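Local coordinates for protein TP_0956 (Treponema pallidum subsp. pallidum, PDB 3U64) that probably serves as the lipoprotein T-component of a TRAP transporter, using a tetratricopeptide-repeat-type helical scaffold suited to protein-protein interaction, at residues A88-E93 against A288-A293; Y116-L121 against Y156-G161; P126-E131 against H141-R146. All blocks are in the same frame, centred on the assembly; numbering follows the deposited sequence.

How the contacts relate
Contact 1 lies at the surface, whereas contacts 2 and 3 are buried. Contact 1 brings the end of helix 66-89 and the turn after it against helix 278-293. Its centre is about 29 Å from that of contact 2, across the chain's centre. Contacts 2 and 3 are neighbours, with centres about 13 Å apart. Helix 96-124 (contact 2) leads into helix 128-132 (contact 3), and helix 137-144 (contact 3) into helix 152-166 (contact 2). L118 and L121 pack on F128, so the two share one apolar region. Contact 1 is an aromatic pair, contact 2 small aliphatic groups between helices, and contact 3 apolar packing with a water bridge at its edge.

Contact 1: residues A88-E93 against A288-A293. With SO4 (sulfate ion), chain B.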
ATOM      1  N   ALA A  88     -16.963  -2.230   2.280  1.00 39.39           N
ATOM      2  CA  ALA A  88     -17.759  -2.347   3.491  1.00 40.96           C
ATOM      3  C   ALA A  88     -19.112  -2.984   3.174  1.00 49.64           C
ATOM      4  O   ALA A  88     -19.638  -3.776   3.961  1.00 39.87           O
ATOM      5  CB  ALA A  88     -17.966  -0.982   4.123  1.00 35.88           C
ATOM      6  N   GLN A  89     -19.673  -2.632   2.021  1.00 45.08           N
ATOM      7  CA  GLN A  89     -20.995  -3.108   1.644  1.00 44.20           C
ATOM      8  C   GLN A  89     -20.998  -4.605   1.386  1.00 49.55           C
ATOM      9  O   GLN A  89     -22.032  -5.259   1.499  1.00 45.72           O
ATOM     10  CB  GLN A  89     -21.482  -2.390   0.406  1.00 46.50           C
ATOM     11  CG  GLN A  89     -21.715  -0.920   0.600  1.00 59.62           C
ATOM     12  CD  GLN A  89     -22.686  -0.379  -0.422  1.00 71.88           C
ATOM     13  OE1 GLN A  89     -23.701  -1.014  -0.718  1.00 76.44           O
ATOM     14  NE2 GLN A  89     -22.377   0.787  -0.982  1.00 71.75           N
ATOM     15  N   TYR A  90     -19.836  -5.150   1.042  1.00 47.83           N
ATOM     16  CA  TYR A  90     -19.763  -6.570   0.722  1.00 57.88           C
ATOM     17  C   TYR A  90     -19.416  -7.400   1.956  1.00 63.44           C
ATOM     18  O   TYR A  90     -19.190  -8.600   1.860  1.00 72.09           O
ATOM     19  CB  TYR A  90     -18.770  -6.829  -0.421  1.00 61.82           C
ATOM     20  CG  TYR A  90     -19.073  -6.085  -1.716  1.00 59.52           C
ATOM     21  CD1 TYR A  90     -20.340  -5.579  -1.985  1.00 60.35           C
ATOM     22  CD2 TYR A  90     -18.084  -5.882  -2.663  1.00 56.90           C
ATOM     23  CE1 TYR A  90     -20.613  -4.890  -3.172  1.00 56.67           C
ATOM     24  CE2 TYR A  90     -18.341  -5.205  -3.846  1.00 56.24           C
ATOM     25  CZ  TYR A  90     -19.606  -4.707  -4.101  1.00 59.66           C
ATOM     26  OH  TYR A  90     -19.851  -4.025  -5.292  1.00 52.92           O
ATOM     27  N   LEU A  91     -19.371  -6.755   3.117  1.00 65.32           N
ATOM     28  CA  LEU A  91     -19.147  -7.462   4.372  1.00 56.33           C
ATOM     29  C   LEU A  91     -20.408  -8.219   4.795  1.00 62.55           C
ATOM     30  O   LEU A  91     -21.525  -7.860   4.390  1.00 62.03           O
ATOM     31  CB  LEU A  91     -18.747  -6.497   5.487  1.00 45.80           C
ATOM     32  CG  LEU A  91     -17.420  -5.739   5.465  1.00 42.89           C
ATOM     33  CD1 LEU A  91     -17.443  -4.746   6.613  1.00 38.39           C
ATOM     34  CD2 LEU A  91     -16.206  -6.661   5.589  1.00 50.40           C
ATOM     35  N   PRO A  92     -20.228  -9.275   5.611  1.00 66.47           N
ATOM     36  CA  PRO A  92     -21.307 -10.100   6.174  1.00 67.21           C
ATOM     37  C   PRO A  92     -22.061  -9.412   7.317  1.00 66.18           C
ATOM     38  O   PRO A  92     -21.472  -8.625   8.059  1.00 68.08           O
ATOM     39  CB  PRO A  92     -20.565 -11.330   6.728  1.00 70.56           C
ATOM     40  CG  PRO A  92     -19.184 -11.267   6.171  1.00 69.98           C
ATOM     41  CD  PRO A  92     -18.900  -9.819   5.941  1.00 69.34           C
ATOM     42  N   GLU A  93     -23.348  -9.721   7.437  1.00 70.01           N
ATOM     43  CA  GLU A  93     -24.212  -9.279   8.538  1.00 85.81           C
ATOM     44  C   GLU A  93     -23.564  -9.178   9.922  1.00 82.66           C
ATOM     45  O   GLU A  93     -23.780  -8.205  10.644  1.00 87.27           O
ATOM     46  CB  GLU A  93     -25.410 -10.225   8.653  1.00 99.64           C
ATOM     47  CG  GLU A  93     -26.349 -10.147   7.484  1.00111.91           C
ATOM     48  CD  GLU A  93     -26.927  -8.763   7.327  1.00122.76           C
ATOM     49  OE1 GLU A  93     -26.936  -8.009   8.326  1.00125.99           O
ATOM     50  OE2 GLU A  93     -27.362  -8.428   6.207  1.00128.33           O
ATOM     51  N   ALA A 288     -23.384  -4.540  -9.633  1.00 39.19           N
ATOM     52  CA  ALA A 288     -24.565  -5.142 -10.249  1.00 36.58           C
ATOM     53  C   ALA A 288     -24.649  -6.648  -9.964  1.00 33.60           C
ATOM     54  O   ALA A 288     -25.716  -7.172  -9.682  1.00 35.50           O
ATOM     55  CB  ALA A 288     -24.572  -4.880 -11.769  1.00 38.15           C
ATOM     56  N   ARG A 289     -23.521  -7.335 -10.031  1.00 31.86           N
ATOM     57  CA  ARG A 289     -23.476  -8.743  -9.641  1.00 46.25           C
ATOM     58  C   ARG A 289     -23.944  -8.947  -8.193  1.00 49.96           C
ATOM     59  O   ARG A 289     -24.702  -9.875  -7.897  1.00 45.32           O
ATOM     60  CB  ARG A 289     -22.061  -9.286  -9.800  1.00 42.92           C
ATOM     61  CG  ARG A 289     -21.931 -10.407 -10.801  1.00 50.65           C
ATOM     62  CD  ARG A 289     -20.480 -10.592 -11.226  1.00 50.92           C
ATOM     63  NE  ARG A 289     -20.251 -10.039 -12.562  1.00 69.24           N
ATOM     64  CZ  ARG A 289     -19.242  -9.232 -12.896  1.00 64.71           C
ATOM     65  NH1 ARG A 289     -18.335  -8.869 -11.995  1.00 53.62           N
ATOM     66  NH2 ARG A 289     -19.136  -8.792 -14.142  1.00 62.25           N
ATOM     67  N   TRP A 290     -23.494  -8.080  -7.289  1.00 46.90           N
ATOM     68  CA  TRP A 290     -23.908  -8.172  -5.889  1.00 47.79           C
ATOM     69  C   TRP A 290     -25.415  -7.929  -5.720  1.00 44.99           C
ATOM     70  O   TRP A 290     -26.094  -8.657  -5.009  1.00 50.64           O
ATOM     71  CB  TRP A 290     -23.126  -7.170  -5.060  1.00 44.99           C
ATOM     72  CG  TRP A 290     -23.454  -7.173  -3.615  1.00 51.41           C
ATOM     73  CD1 TRP A 290     -22.917  -7.981  -2.657  1.00 55.29           C
ATOM     74  CD2 TRP A 290     -24.366  -6.300  -2.939  1.00 54.98           C
ATOM     75  NE1 TRP A 290     -23.448  -7.674  -1.427  1.00 61.22           N
ATOM     76  CE2 TRP A 290     -24.344  -6.648  -1.573  1.00 58.43           C
ATOM     77  CE3 TRP A 290     -25.205  -5.262  -3.358  1.00 55.10           C
ATOM     78  CZ2 TRP A 290     -25.132  -5.994  -0.619  1.00 59.10           C
ATOM     79  CZ3 TRP A 290     -25.995  -4.616  -2.410  1.00 53.07           C
ATOM     80  CH2 TRP A 290     -25.950  -4.982  -1.056  1.00 55.05           C
ATOM     81  N   LEU A 291     -25.924  -6.894  -6.377  1.00 40.81           N
ATOM     82  CA  LEU A 291     -27.351  -6.605  -6.352  1.00 45.67           C
ATOM     83  C   LEU A 291     -28.163  -7.816  -6.798  1.00 47.35           C
ATOM     84  O   LEU A 291     -29.112  -8.209  -6.118  1.00 41.02           O
ATOM     85  CB  LEU A 291     -27.675  -5.388  -7.218  1.00 43.85           C
ATOM     86  CG  LEU A 291     -27.289  -4.025  -6.638  1.00 44.72           C
ATOM     87  CD1 LEU A 291     -27.401  -2.933  -7.692  1.00 39.04           C
ATOM     88  CD2 LEU A 291     -28.155  -3.694  -5.418  1.00 40.46           C
ATOM     89  N   LYS A 292     -27.785  -8.415  -7.928  1.00 43.77           N
ATOM     90  CA  LYS A 292     -28.476  -9.616  -8.401  1.00 45.34           C
ATOM     91  C   LYS A 292     -28.445 -10.739  -7.357  1.00 46.98           C
ATOM     92  O   LYS A 292     -29.475 -11.353  -7.074  1.00 45.85           O
ATOM     93  CB  LYS A 292     -27.927 -10.110  -9.744  1.00 44.14           C
ATOM     94  CG  LYS A 292     -28.323  -9.247 -10.925  1.00 50.02           C
ATOM     95  CD  LYS A 292     -28.011  -9.919 -12.230  1.00 56.82           C
ATOM     96  CE  LYS A 292     -29.123 -10.872 -12.641  1.00 68.52           C
ATOM     97  NZ  LYS A 292     -30.350 -10.164 -13.131  1.00 69.02           N
ATOM     98  N   ALA A 293     -27.275 -10.996  -6.776  1.00 45.36           N
ATOM     99  CA  ALA A 293     -27.159 -12.048  -5.755  1.00 53.65           C
ATOM    100  C   ALA A 293     -28.068 -11.771  -4.553  1.00 56.73           C
ATOM    101  O   ALA A 293     -28.598 -12.695  -3.939  1.00 59.80           O
ATOM    102  CB  ALA A 293     -25.707 -12.219  -5.302  1.00 45.33           C
TER
HETATM  103  S   SO4 B 303     -17.334 -10.650  -8.599  1.00105.88           S
HETATM  104  O1  SO4 B 303     -17.891 -10.410  -9.925  1.00106.59           O
HETATM  105  O2  SO4 B 303     -15.875 -10.577  -8.673  1.00107.02           O
HETATM  106  O3  SO4 B 303     -17.842  -9.631  -7.688  1.00108.90           O
HETATM  107  O4  SO4 B 303     -17.737 -11.970  -8.118  1.00104.23           O
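This surface contact of the tetratricopeptide-repeat-type fold joins the turn after helix 66-89 to helix 278-293, through the side chains of Y90 and W290. Y90 comes just after helix 66-89. W290 stands near the C-terminus of helix 278-293. The two aromatic rings carry most of the contact. Y90 CD1 sits over one face of the indole, 3.6 Å from W290 CD1 and offset toward the rim of the ring. Y90 CE1 lies beside it, 3.7 Å from W290 CG. The CD1-CE1 side of the tyrosine thus lies against the five-membered ring, with ring centroids 4.7 Å apart. The planes are tilted by 35°, an oblique meeting of the rings. W290 reaches across because its CG is anti to the backbone N (chi1 -180°). The benzo side of the indole meets backbone instead: Q89 O is 3.8 Å from W290 CZ2.

Other residues complete the setting. W290 also stacks on H294, and Y90 packs on K286 and R287 of helix 278-293. K292 makes salt bridges to D260 and D264 of helix 256-268. Next to W290, R289 holds a sulfate that probably came from the crystallisation liquor. The anion lies at the edge of the guanidinium. R289 NH1 donates to sulfate O1 at 2.6 Å, with an N-H...O angle of 145°.

Contact 2: residues Y116-L121 against Y156-G161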
ATOM      1  N   TYR A 116     -12.269  20.053  -0.153  1.00 34.28           N
ATOM      2  CA  TYR A 116     -11.146  20.342  -1.034  1.00 39.70           C
ATOM      3  C   TYR A 116     -11.630  20.924  -2.366  1.00 37.22           C
ATOM      4  O   TYR A 116     -11.080  21.912  -2.845  1.00 38.15           O
ATOM      5  CB  TYR A 116     -10.311  19.083  -1.279  1.00 43.42           C
ATOM      6  CG  TYR A 116      -9.302  18.795  -0.195  1.00 43.70           C
ATOM      7  CD1 TYR A 116      -8.742  19.819   0.557  1.00 50.28           C
ATOM      8  CD2 TYR A 116      -8.895  17.498   0.064  1.00 44.64           C
ATOM      9  CE1 TYR A 116      -7.806  19.547   1.560  1.00 49.82           C
ATOM     10  CE2 TYR A 116      -7.964  17.218   1.051  1.00 42.18           C
ATOM     11  CZ  TYR A 116      -7.424  18.235   1.791  1.00 43.84           C
ATOM     12  OH  TYR A 116      -6.502  17.934   2.763  1.00 49.72           O
ATOM     13  N   ALA A 117     -12.659  20.322  -2.962  1.00 31.59           N
ATOM     14  CA  ALA A 117     -13.164  20.803  -4.256  1.00 35.08           C
ATOM     15  C   ALA A 117     -13.815  22.169  -4.097  1.00 43.06           C
ATOM     16  O   ALA A 117     -13.684  23.055  -4.956  1.00 37.31           O
ATOM     17  CB  ALA A 117     -14.141  19.797  -4.890  1.00 27.44           C
ATOM     18  N   LEU A 118     -14.501  22.345  -2.976  1.00 44.63           N
ATOM     19  CA  LEU A 118     -15.155  23.615  -2.680  1.00 32.51           C
ATOM     20  C   LEU A 118     -14.132  24.762  -2.643  1.00 39.18           C
ATOM     21  O   LEU A 118     -14.476  25.919  -2.899  1.00 34.07           O
ATOM     22  CB  LEU A 118     -15.890  23.510  -1.347  1.00 29.29           C
ATOM     23  CG  LEU A 118     -16.599  24.745  -0.800  1.00 40.09           C
ATOM     24  CD1 LEU A 118     -17.673  25.233  -1.785  1.00 31.67           C
ATOM     25  CD2 LEU A 118     -17.198  24.430   0.567  1.00 41.07           C
ATOM     26  N   SER A 119     -12.865  24.464  -2.348  1.00 36.89           N
ATOM     27  CA  SER A 119     -11.894  25.564  -2.292  1.00 30.99           C
ATOM     28  C   SER A 119     -11.573  26.099  -3.691  1.00 36.23           C
ATOM     29  O   SER A 119     -11.118  27.227  -3.836  1.00 43.03           O
ATOM     30  CB  SER A 119     -10.642  25.227  -1.475  1.00 30.96           C
ATOM     31  OG  SER A 119      -9.942  24.131  -2.024  1.00 51.99           O
ATOM     32  N   SER A 120     -11.843  25.302  -4.721  1.00 36.83           N
ATOM     33  CA  SER A 120     -11.797  25.809  -6.090  1.00 34.91           C
ATOM     34  C   SER A 120     -12.847  26.915  -6.289  1.00 42.22           C
ATOM     35  O   SER A 120     -12.531  27.961  -6.842  1.00 45.90           O
ATOM     36  CB  SER A 120     -11.962  24.676  -7.112  1.00 32.98           C
ATOM     37  OG  SER A 120     -12.444  25.148  -8.364  1.00 44.02           O
ATOM     38  N   LEU A 121     -14.080  26.703  -5.820  1.00 35.26           N
ATOM     39  CA  LEU A 121     -15.099  27.763  -5.858  1.00 37.10           C
ATOM     40  C   LEU A 121     -14.724  28.951  -4.969  1.00 35.31           C
ATOM     41  O   LEU A 121     -14.896  30.113  -5.361  1.00 34.77           O
ATOM     42  CB  LEU A 121     -16.504  27.228  -5.519  1.00 36.99           C
ATOM     43  CG  LEU A 121     -17.040  26.310  -6.632  1.00 36.49           C
ATOM     44  CD1 LEU A 121     -18.254  25.505  -6.225  1.00 33.09           C
ATOM     45  CD2 LEU A 121     -17.332  27.109  -7.882  1.00 33.21           C
ATOM     46  N   TYR A 156     -20.274  19.904  -9.461  1.00 26.41           N
ATOM     47  CA  TYR A 156     -20.645  18.499  -9.523  1.00 24.44           C
ATOM     48  C   TYR A 156     -19.968  17.715  -8.406  1.00 27.96           C
ATOM     49  O   TYR A 156     -20.618  16.932  -7.728  1.00 27.47           O
ATOM     50  CB  TYR A 156     -20.286  17.895 -10.890  1.00 21.86           C
ATOM     51  CG  TYR A 156     -20.333  16.365 -10.906  1.00 29.69           C
ATOM     52  CD1 TYR A 156     -21.543  15.685 -10.866  1.00 34.41           C
ATOM     53  CD2 TYR A 156     -19.167  15.608 -10.949  1.00 42.87           C
ATOM     54  CE1 TYR A 156     -21.597  14.302 -10.860  1.00 36.26           C
ATOM     55  CE2 TYR A 156     -19.208  14.213 -10.944  1.00 45.08           C
ATOM     56  CZ  TYR A 156     -20.427  13.566 -10.893  1.00 42.29           C
ATOM     57  OH  TYR A 156     -20.490  12.185 -10.887  1.00 42.72           O
ATOM     58  N   TRP A 157     -18.662  17.926  -8.228  1.00 30.34           N
ATOM     59  CA  TRP A 157     -17.893  17.152  -7.263  1.00 30.40           C
ATOM     60  C   TRP A 157     -18.214  17.528  -5.814  1.00 29.16           C
ATOM     61  O   TRP A 157     -18.394  16.651  -4.974  1.00 32.16           O
ATOM     62  CB  TRP A 157     -16.386  17.191  -7.588  1.00 32.29           C
ATOM     63  CG  TRP A 157     -16.084  16.204  -8.701  1.00 31.45           C
ATOM     64  CD1 TRP A 157     -15.782  16.489 -10.001  1.00 29.01           C
ATOM     65  CD2 TRP A 157     -16.140  14.768  -8.606  1.00 28.99           C
ATOM     66  NE1 TRP A 157     -15.610  15.321 -10.711  1.00 34.78           N
ATOM     67  CE2 TRP A 157     -15.845  14.255  -9.888  1.00 28.64           C
ATOM     68  CE3 TRP A 157     -16.398  13.874  -7.560  1.00 32.25           C
ATOM     69  CZ2 TRP A 157     -15.785  12.877 -10.148  1.00 39.72           C
ATOM     70  CZ3 TRP A 157     -16.355  12.498  -7.826  1.00 41.16           C
ATOM     71  CH2 TRP A 157     -16.051  12.019  -9.112  1.00 36.54           C
ATOM     72  N   VAL A 158     -18.348  18.826  -5.546  1.00 26.72           N
ATOM     73  CA  VAL A 158     -18.737  19.310  -4.222  1.00 24.99           C
ATOM     74  C   VAL A 158     -20.115  18.767  -3.851  1.00 35.54           C
ATOM     75  O   VAL A 158     -20.287  18.165  -2.786  1.00 33.12           O
ATOM     76  CB  VAL A 158     -18.753  20.866  -4.152  1.00 31.62           C
ATOM     77  CG1 VAL A 158     -19.344  21.324  -2.847  1.00 27.05           C
ATOM     78  CG2 VAL A 158     -17.345  21.419  -4.310  1.00 35.80           C
ATOM     79  N   GLY A 159     -21.087  18.960  -4.741  1.00 33.04           N
ATOM     80  CA  GLY A 159     -22.436  18.482  -4.496  1.00 31.93           C
ATOM     81  C   GLY A 159     -22.448  16.970  -4.291  1.00 36.84           C
ATOM     82  O   GLY A 159     -23.133  16.447  -3.396  1.00 38.35           O
ATOM     83  N   THR A 160     -21.696  16.257  -5.126  1.00 31.52           N
ATOM     84  CA  THR A 160     -21.657  14.790  -5.014  1.00 27.61           C
ATOM     85  C   THR A 160     -21.051  14.349  -3.686  1.00 33.82           C
ATOM     86  O   THR A 160     -21.568  13.445  -3.047  1.00 36.97           O
ATOM     87  CB  THR A 160     -20.874  14.170  -6.154  1.00 28.57           C
ATOM     88  OG1 THR A 160     -21.540  14.468  -7.392  1.00 39.50           O
ATOM     89  CG2 THR A 160     -20.726  12.645  -5.985  1.00 31.48           C
ATOM     90  N   GLY A 161     -19.954  14.997  -3.279  1.00 32.58           N
ATOM     91  CA  GLY A 161     -19.300  14.671  -2.022  1.00 31.51           C
ATOM     92  C   GLY A 161     -20.252  14.796  -0.848  1.00 33.08           C
ATOM     93  O   GLY A 161     -20.337  13.912   0.009  1.00 32.24           O
TER
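A117 and L118 meet V158 where two helices of the tetratricopeptide-repeat-type fold pack in the protein interior. Helix 96-124 and helix 152-166 run roughly antiparallel here. The short segments cross at -142°, with their axes 8.6 Å apart at closest approach.

Y116 starts the first segment but turns its ring to another part of the fold, where its OH bonds to E56. A117 is the point of closest backbone approach. Its methyl touches V158 CG2, and A117 CB is 4.4 Å from W157 CB. V158 CG2 also comes up to the main chain, 3.6 Å from A117 C. L118 comes next. V158 CG2 presses on its main chain, 3.3 Å from L118 N, and L118 CB is 3.9 Å from the same methyl. With chi1 at 172°, V158 CG2 stands opposite the carbonyl carbon and beside the backbone N, and this branch meets helix 96-124. S119 faces away; its OG bonds back to Y116 O at 2.6 Å and also pairs with S69. S120 links the helices beyond this spot, since its OG bonds to T154 of helix 152-166 and to R66. L121 continues the apolar face onto T154, L155 and F128.

Within the second helix, T160 folds back on Y156. T160 OG1 lies over one face of the Y156 ring, offset toward its rim. Y156 O accepts from both T160 N and T160 OG1, which approach from opposite faces of its carbonyl plane; the OG1 bond is 2.7 Å.

Contact 3: residues P126-E131 against H141-R146; sequences PGFTRE and HKVLSR. With SO4 (sulfate ion), chain C.
F128 and V143 form the closest apolar touch, with F128 CD1 3.4 Å from V143 CG2. The two side chains cross at about a right angle. The far end of the ring meets L144, with F128 CZ 4.1 Å from L144 CD2. At chi1 -177° F128 holds its ring out opposite its own N, toward V143 and L144. E131 adds its aliphatic base: E131 CB is 3.9 Å from V143 CB.

A water joins the two segments. It donates to P126 O at 3.0 Å and accepts from R146 NH2 at 2.9 Å, and lies at the edge of the guanidinium, in its plane.

Outside this shell, G127 is the N-cap of helix 128-132, and its positive phi suits glycine. E122 OE2 accepts from G127 N and E122 OE1 from T129 N, tying the start of this helix to helix 96-124. L118 and L121 of that helix also pack on F128. A salt bridge to R139 positions E131 OE2. A sulfate, probably from the crystallisation liquor, is bonded weakly by R130 and also by R139.

The contact therefore closes a helical hairpin by apolar packing inside, with charge and water kept to its margin.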
ATOM      1  N   PRO A 126     -14.350  34.627  -3.708  1.00 37.23           N
ATOM      2  CA  PRO A 126     -14.129  34.788  -2.264  1.00 46.66           C
ATOM      3  C   PRO A 126     -15.430  35.036  -1.516  1.00 40.68           C
ATOM      4  O   PRO A 126     -16.218  35.887  -1.922  1.00 39.30           O
ATOM      5  CB  PRO A 126     -13.226  36.019  -2.196  1.00 53.72           C
ATOM      6  CG  PRO A 126     -12.400  35.919  -3.478  1.00 50.84           C
ATOM      7  CD  PRO A 126     -13.326  35.321  -4.519  1.00 43.58           C
ATOM      8  N   GLY A 127     -15.653  34.293  -0.437  1.00 41.29           N
ATOM      9  CA  GLY A 127     -16.849  34.456   0.377  1.00 45.57           C
ATOM     10  C   GLY A 127     -17.924  33.469  -0.037  1.00 44.34           C
ATOM     11  O   GLY A 127     -19.002  33.418   0.567  1.00 43.71           O
ATOM     12  N   PHE A 128     -17.610  32.679  -1.064  1.00 41.15           N
ATOM     13  CA  PHE A 128     -18.539  31.702  -1.637  1.00 36.15           C
ATOM     14  C   PHE A 128     -19.074  30.727  -0.587  1.00 34.99           C
ATOM     15  O   PHE A 128     -20.265  30.396  -0.579  1.00 31.80           O
ATOM     16  CB  PHE A 128     -17.860  30.910  -2.770  1.00 39.73           C
ATOM     17  CG  PHE A 128     -18.786  29.931  -3.473  1.00 40.53           C
ATOM     18  CD1 PHE A 128     -19.313  30.237  -4.726  1.00 33.46           C
ATOM     19  CD2 PHE A 128     -19.121  28.704  -2.884  1.00 28.58           C
ATOM     20  CE1 PHE A 128     -20.182  29.337  -5.383  1.00 42.24           C
ATOM     21  CE2 PHE A 128     -19.978  27.798  -3.531  1.00 37.65           C
ATOM     22  CZ  PHE A 128     -20.510  28.113  -4.778  1.00 41.36           C
ATOM     23  N   THR A 129     -18.179  30.256   0.281  1.00 30.28           N
ATOM     24  CA  THR A 129     -18.528  29.272   1.303  1.00 39.92           C
ATOM     25  C   THR A 129     -19.500  29.817   2.352  1.00 39.12           C
ATOM     26  O   THR A 129     -20.412  29.115   2.781  1.00 49.44           O
ATOM     27  CB  THR A 129     -17.265  28.719   2.003  1.00 40.61           C
ATOM     28  OG1 THR A 129     -16.408  28.122   1.023  1.00 42.81           O
ATOM     29  CG2 THR A 129     -17.653  27.666   3.038  1.00 39.35           C
ATOM     30  N   ARG A 130     -19.297  31.064   2.765  1.00 36.73           N
ATOM     31  CA  ARG A 130     -20.175  31.701   3.735  1.00 42.18           C
ATOM     32  C   ARG A 130     -21.565  31.898   3.126  1.00 48.05           C
ATOM     33  O   ARG A 130     -22.588  31.686   3.781  1.00 49.41           O
ATOM     34  CB  ARG A 130     -19.593  33.043   4.172  1.00 39.85           C
ATOM     35  CG  ARG A 130     -20.121  33.556   5.509  1.00 63.14           C
ATOM     36  CD  ARG A 130     -19.170  34.594   6.105  1.00 76.15           C
ATOM     37  NE  ARG A 130     -19.477  34.954   7.493  1.00 85.44           N
ATOM     38  CZ  ARG A 130     -19.021  34.303   8.561  1.00 86.92           C
ATOM     39  NH1 ARG A 130     -18.242  33.235   8.412  1.00 79.79           N
ATOM     40  NH2 ARG A 130     -19.347  34.718   9.782  1.00 90.13           N
ATOM     41  N   GLU A 131     -21.595  32.309   1.865  1.00 42.11           N
ATOM     42  CA  GLU A 131     -22.860  32.553   1.193  1.00 43.31           C
ATOM     43  C   GLU A 131     -23.599  31.250   0.977  1.00 41.80           C
ATOM     44  O   GLU A 131     -24.763  31.112   1.348  1.00 40.24           O
ATOM     45  CB  GLU A 131     -22.629  33.247  -0.155  1.00 46.52           C
ATOM     46  CG  GLU A 131     -21.964  34.587  -0.017  1.00 56.68           C
ATOM     47  CD  GLU A 131     -22.711  35.491   0.943  1.00 62.35           C
ATOM     48  OE1 GLU A 131     -23.891  35.797   0.663  1.00 59.56           O
ATOM     49  OE2 GLU A 131     -22.123  35.880   1.980  1.00 65.29           O
ATOM     50  N   HIS A 141     -28.913  31.531  -3.818  1.00 47.82           N
ATOM     51  CA  HIS A 141     -29.255  31.720  -5.221  1.00 46.47           C
ATOM     52  C   HIS A 141     -28.402  32.802  -5.885  1.00 46.53           C
ATOM     53  O   HIS A 141     -28.024  32.678  -7.052  1.00 45.22           O
ATOM     54  CB  HIS A 141     -30.746  32.065  -5.358  1.00 52.24           C
ATOM     55  CG  HIS A 141     -31.180  32.308  -6.769  1.00 66.82           C
ATOM     56  ND1 HIS A 141     -31.075  33.542  -7.379  1.00 76.19           N
ATOM     57  CD2 HIS A 141     -31.709  31.474  -7.696  1.00 73.83           C
ATOM     58  CE1 HIS A 141     -31.523  33.458  -8.620  1.00 76.55           C
ATOM     59  NE2 HIS A 141     -31.916  32.216  -8.836  1.00 76.17           N
ATOM     60  N   LYS A 142     -28.090  33.861  -5.145  1.00 44.57           N
ATOM     61  CA  LYS A 142     -27.305  34.940  -5.724  1.00 47.91           C
ATOM     62  C   LYS A 142     -25.889  34.463  -5.993  1.00 48.48           C
ATOM     63  O   LYS A 142     -25.309  34.783  -7.032  1.00 42.49           O
ATOM     64  CB  LYS A 142     -27.284  36.174  -4.822  1.00 57.85           C
ATOM     65  CG  LYS A 142     -26.649  37.402  -5.473  1.00 70.07           C
ATOM     66  CD  LYS A 142     -26.680  38.626  -4.549  1.00 72.99           C
ATOM     67  CE  LYS A 142     -25.646  38.493  -3.432  1.00 71.86           C
ATOM     68  NZ  LYS A 142     -25.781  39.533  -2.371  1.00 77.50           N
ATOM     69  N   VAL A 143     -25.326  33.685  -5.073  1.00 38.46           N
ATOM     70  CA  VAL A 143     -23.951  33.244  -5.275  1.00 38.25           C
ATOM     71  C   VAL A 143     -23.872  32.174  -6.358  1.00 37.44           C
ATOM     72  O   VAL A 143     -22.891  32.100  -7.095  1.00 38.53           O
ATOM     73  CB  VAL A 143     -23.258  32.751  -3.983  1.00 34.84           C
ATOM     74  CG1 VAL A 143     -23.845  31.404  -3.493  1.00 34.34           C
ATOM     75  CG2 VAL A 143     -21.776  32.589  -4.250  1.00 29.30           C
ATOM     76  N   LEU A 144     -24.909  31.354  -6.468  1.00 38.77           N
ATOM     77  CA  LEU A 144     -24.910  30.324  -7.501  1.00 44.11           C
ATOM     78  C   LEU A 144     -25.101  30.960  -8.878  1.00 44.25           C
ATOM     79  O   LEU A 144     -24.742  30.371  -9.892  1.00 40.62           O
ATOM     80  CB  LEU A 144     -25.975  29.244  -7.239  1.00 42.55           C
ATOM     81  CG  LEU A 144     -25.728  28.285  -6.062  1.00 47.93           C
ATOM     82  CD1 LEU A 144     -26.823  27.230  -5.969  1.00 44.25           C
ATOM     83  CD2 LEU A 144     -24.379  27.606  -6.155  1.00 43.51           C
ATOM     84  N   SER A 145     -25.652  32.169  -8.914  1.00 44.45           N
ATOM     85  CA  SER A 145     -25.898  32.818 -10.199  1.00 45.48           C
ATOM     86  C   SER A 145     -24.598  33.406 -10.776  1.00 45.68           C
ATOM     87  O   SER A 145     -24.529  33.784 -11.953  1.00 47.71           O
ATOM     88  CB  SER A 145     -26.987  33.884 -10.068  1.00 41.47           C
ATOM     89  OG  SER A 145     -26.457  35.095  -9.550  1.00 42.60           O
ATOM     90  N   ARG A 146     -23.566  33.450  -9.942  1.00 41.93           N
ATOM     91  CA  ARG A 146     -22.260  33.928 -10.371  1.00 45.00           C
ATOM     92  C   ARG A 146     -21.479  32.846 -11.124  1.00 47.35           C
ATOM     93  O   ARG A 146     -20.564  33.146 -11.900  1.00 41.98           O
ATOM     94  CB  ARG A 146     -21.463  34.444  -9.168  1.00 38.13           C
ATOM     95  CG  ARG A 146     -22.130  35.624  -8.459  1.00 42.51           C
ATOM     96  CD  ARG A 146     -21.389  36.000  -7.185  1.00 47.95           C
ATOM     97  NE  ARG A 146     -20.024  36.450  -7.447  1.00 48.60           N
ATOM     98  CZ  ARG A 146     -19.093  36.613  -6.507  1.00 51.82           C
ATOM     99  NH1 ARG A 146     -19.386  36.358  -5.233  1.00 48.96           N
ATOM    100  NH2 ARG A 146     -17.874  37.037  -6.842  1.00 46.30           N
TER
HETATM  101  S   SO4 C 304     -22.956  35.722   7.909  1.00103.73           S
HETATM  102  O1  SO4 C 304     -23.947  36.797   7.912  1.00104.72           O
HETATM  103  O2  SO4 C 304     -22.091  35.866   6.735  1.00100.93           O
HETATM  104  O3  SO4 C 304     -22.139  35.843   9.111  1.00102.24           O
HETATM  105  O4  SO4 C 304     -23.637  34.423   7.904  1.00 89.10           O
HETATM  106  O   HOH W   1     -16.287  37.400  -4.502  1.00 54.32           O